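Local coordinates for protein lysyl oxidase (Pichia pastoris, PDB 1W7C) that probably oxidises primary amines, including lysine side chains, using copper and a topaquinone cofactor formed from one of its own tyrosines, at residues A[176-181]-A[187-192]. Numbering follows the deposited sequence.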
loop_
_atom_site.group_PDB
_atom_site.type_symbol
_atom_site.label_atom_id
_atom_site.label_comp_id
_atom_site.label_asym_id
_atom_site.label_seq_id
_atom_site.Cartn_x
_atom_site.Cartn_y
_atom_site.Cartn_z
ATOM N N ALA A 176 -0.893 -32.439 -1.177
ATOM C CA ALA A 176 -2.298 -32.069 -1.335
ATOM C C ALA A 176 -2.421 -31.123 -2.520
ATOM O O ALA A 176 -1.662 -30.142 -2.614
ATOM C CB ALA A 176 -2.808 -31.390 -0.083
ATOM N N PRO A 177 -3.411 -31.336 -3.385
ATOM C CA PRO A 177 -4.451 -32.370 -3.238
ATOM C C PRO A 177 -4.009 -33.752 -3.714
ATOM O O PRO A 177 -2.962 -33.945 -4.338
ATOM C CB PRO A 177 -5.548 -31.851 -4.169
ATOM C CG PRO A 177 -4.774 -31.194 -5.281
ATOM C CD PRO A 177 -3.665 -30.468 -4.549
ATOM N N GLN A 178 -4.838 -34.733 -3.371
ATOM C CA GLN A 178 -4.776 -36.049 -4.014
ATOM C C GLN A 178 -5.129 -35.922 -5.491
ATOM O O GLN A 178 -5.689 -34.889 -5.910
ATOM C CB GLN A 178 -5.742 -37.007 -3.278
ATOM C CG GLN A 178 -5.387 -37.204 -1.795
ATOM C CD GLN A 178 -6.400 -37.990 -1.033
ATOM O OE1 GLN A 178 -6.174 -38.275 0.133
ATOM N NE2 GLN A 178 -7.523 -38.338 -1.674
ATOM N N LEU A 179 -4.786 -36.947 -6.271
ATOM C CA LEU A 179 -4.961 -36.951 -7.716
ATOM C C LEU A 179 -5.878 -38.109 -8.153
ATOM O O LEU A 179 -5.424 -39.228 -8.442
ATOM C CB LEU A 179 -3.597 -37.036 -8.398
ATOM C CG LEU A 179 -2.723 -35.786 -8.173
ATOM C CD1 LEU A 179 -1.268 -36.108 -8.532
ATOM C CD2 LEU A 179 -3.202 -34.595 -8.979
ATOM N N HIS A 180 -7.169 -37.816 -8.235
ATOM C CA HIS A 180 -8.157 -38.766 -8.710
ATOM C C HIS A 180 -8.408 -38.527 -10.184
ATOM O O HIS A 180 -8.600 -37.401 -10.651
ATOM C CB HIS A 180 -9.476 -38.642 -7.930
ATOM C CG HIS A 180 -10.563 -39.514 -8.470
ATOM N ND1 HIS A 180 -10.521 -40.889 -8.363
ATOM C CD2 HIS A 180 -11.679 -39.224 -9.192
ATOM C CE1 HIS A 180 -11.585 -41.411 -8.959
ATOM N NE2 HIS A 180 -12.304 -40.425 -9.474
ATOM N N ASP A 181 -8.386 -39.618 -10.924
ATOM C CA ASP A 181 -8.537 -39.570 -12.378
ATOM C C ASP A 181 -9.918 -40.146 -12.718
ATOM O O ASP A 181 -10.104 -41.358 -12.640
ATOM C CB ASP A 181 -7.440 -40.388 -13.065
ATOM C CG ASP A 181 -7.488 -40.298 -14.544
ATOM O OD1 ASP A 181 -8.510 -39.870 -15.124
ATOM O OD2 ASP A 181 -6.543 -40.702 -15.235
ATOM N N THR A 187 -7.057 -43.216 -7.814
ATOM C CA THR A 187 -6.648 -42.115 -6.975
ATOM C C THR A 187 -5.242 -42.375 -6.514
ATOM O O THR A 187 -4.973 -43.373 -5.847
ATOM C CB THR A 187 -7.595 -41.984 -5.780
ATOM O OG1 THR A 187 -8.936 -41.842 -6.277
ATOM C CG2 THR A 187 -7.256 -40.746 -4.887
ATOM N N VAL A 188 -4.350 -41.457 -6.874
ATOM C CA VAL A 188 -2.955 -41.526 -6.468
ATOM C C VAL A 188 -2.550 -40.281 -5.694
ATOM O O VAL A 188 -3.286 -39.302 -5.610
ATOM C CB VAL A 188 -2.020 -41.774 -7.676
ATOM C CG1 VAL A 188 -2.461 -42.996 -8.434
ATOM C CG2 VAL A 188 -1.994 -40.545 -8.594
ATOM N N ASP A 189 -1.371 -40.341 -5.107
ATOM C CA ASP A 189 -0.874 -39.225 -4.317
ATOM C C ASP A 189 0.646 -39.346 -4.218
ATOM O O ASP A 189 1.186 -40.454 -4.200
ATOM C CB ASP A 189 -1.559 -39.270 -2.923
ATOM C CG ASP A 189 -1.505 -37.979 -2.152
ATOM O OD1 ASP A 189 -1.060 -36.924 -2.695
ATOM O OD2 ASP A 189 -1.952 -37.916 -0.974
ATOM N N TYR A 190 1.311 -38.210 -4.202
ATOM C CA TYR A 190 2.742 -38.152 -4.018
ATOM C C TYR A 190 3.033 -37.781 -2.562
ATOM O O TYR A 190 2.152 -37.377 -1.815
ATOM C CB TYR A 190 3.360 -37.126 -4.966
ATOM C CG TYR A 190 3.368 -37.577 -6.420
ATOM C CD1 TYR A 190 2.274 -37.358 -7.240
ATOM C CD2 TYR A 190 4.467 -38.217 -6.981
ATOM C CE1 TYR A 190 2.280 -37.756 -8.561
ATOM C CE2 TYR A 190 4.489 -38.605 -8.326
ATOM C CZ TYR A 190 3.393 -38.365 -9.107
ATOM O OH TYR A 190 3.438 -38.750 -10.429
ATOM N N GLY A 191 4.283 -37.935 -2.173
ATOM C CA GLY A 191 4.713 -37.605 -0.832
ATOM C C GLY A 191 6.206 -37.418 -0.714
ATOM O O GLY A 191 6.956 -37.659 -1.676
ATOM N N THR A 192 6.617 -36.923 0.454
ATOM C CA THR A 192 8.029 -36.752 0.736
ATOM C C THR A 192 8.304 -36.942 2.204
ATOM O O THR A 192 7.382 -37.212 2.982
ATOM C CB THR A 192 8.514 -35.360 0.249
ATOM O OG1 THR A 192 9.947 -35.327 0.227
ATOM C CG2 THR A 192 8.065 -34.224 1.195
HETATM O O HOH W 1 -0.438 -35.570 -5.210
#
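Leu179 and Val188 face each other as the antiparallel hydrogen-bonded pair near the end of a beta hairpin, and their exchange of backbone bonds illustrates how two strands are locked in register. Leu179 N gives its hydrogen to Val188 O at 2.9 Å, and Val188 N returns one to Leu179 O at 2.9 Å, the donor standing 44° above that carbonyl's plane. One residue on, at the non-hydrogen-bonded pair, the CA-H of Thr187 also points at Leu179 O.

The close-set part gathers buried Thr187, Gln178 and Asp189, with His180 itself partly exposed. With CG anti to the backbone N (chi1 175°), the imidazole reaches across so that ND1 donates to Thr187 OG1 at 2.8 Å, the bond somewhat bent and the oxygen 19° out of the ring plane. That hydroxyl is also hydrogen-bonded to Glu130. Replacing His180 by alanine removes the imidazole, and Thr187 OG1 would probably be left without its ND1 donor. Nearby, Gln178 CG lies 3.6 Å from Asp189 OD2; Lys142 forms a salt bridge with that oxygen and a hydrogen bond with Gln178 OE1.

The opposite face is looser, Leu179 and Val188 being partly exposed: Leu179 CB packs on Val188 CG2, and its CD1 meets the Tyr190 ring edge, 3.9 Å from CE1. Around cis-Pro177 the first strand bows away, a water hydrogen-bonds to Pro177 O and Asp189 OD1, and pairing resumes between Ala175 and Tyr190. The chemistry implies a hairpin held by direct backbone bonds near its turn, by water where the first strand bows away, and by buried charge on one face.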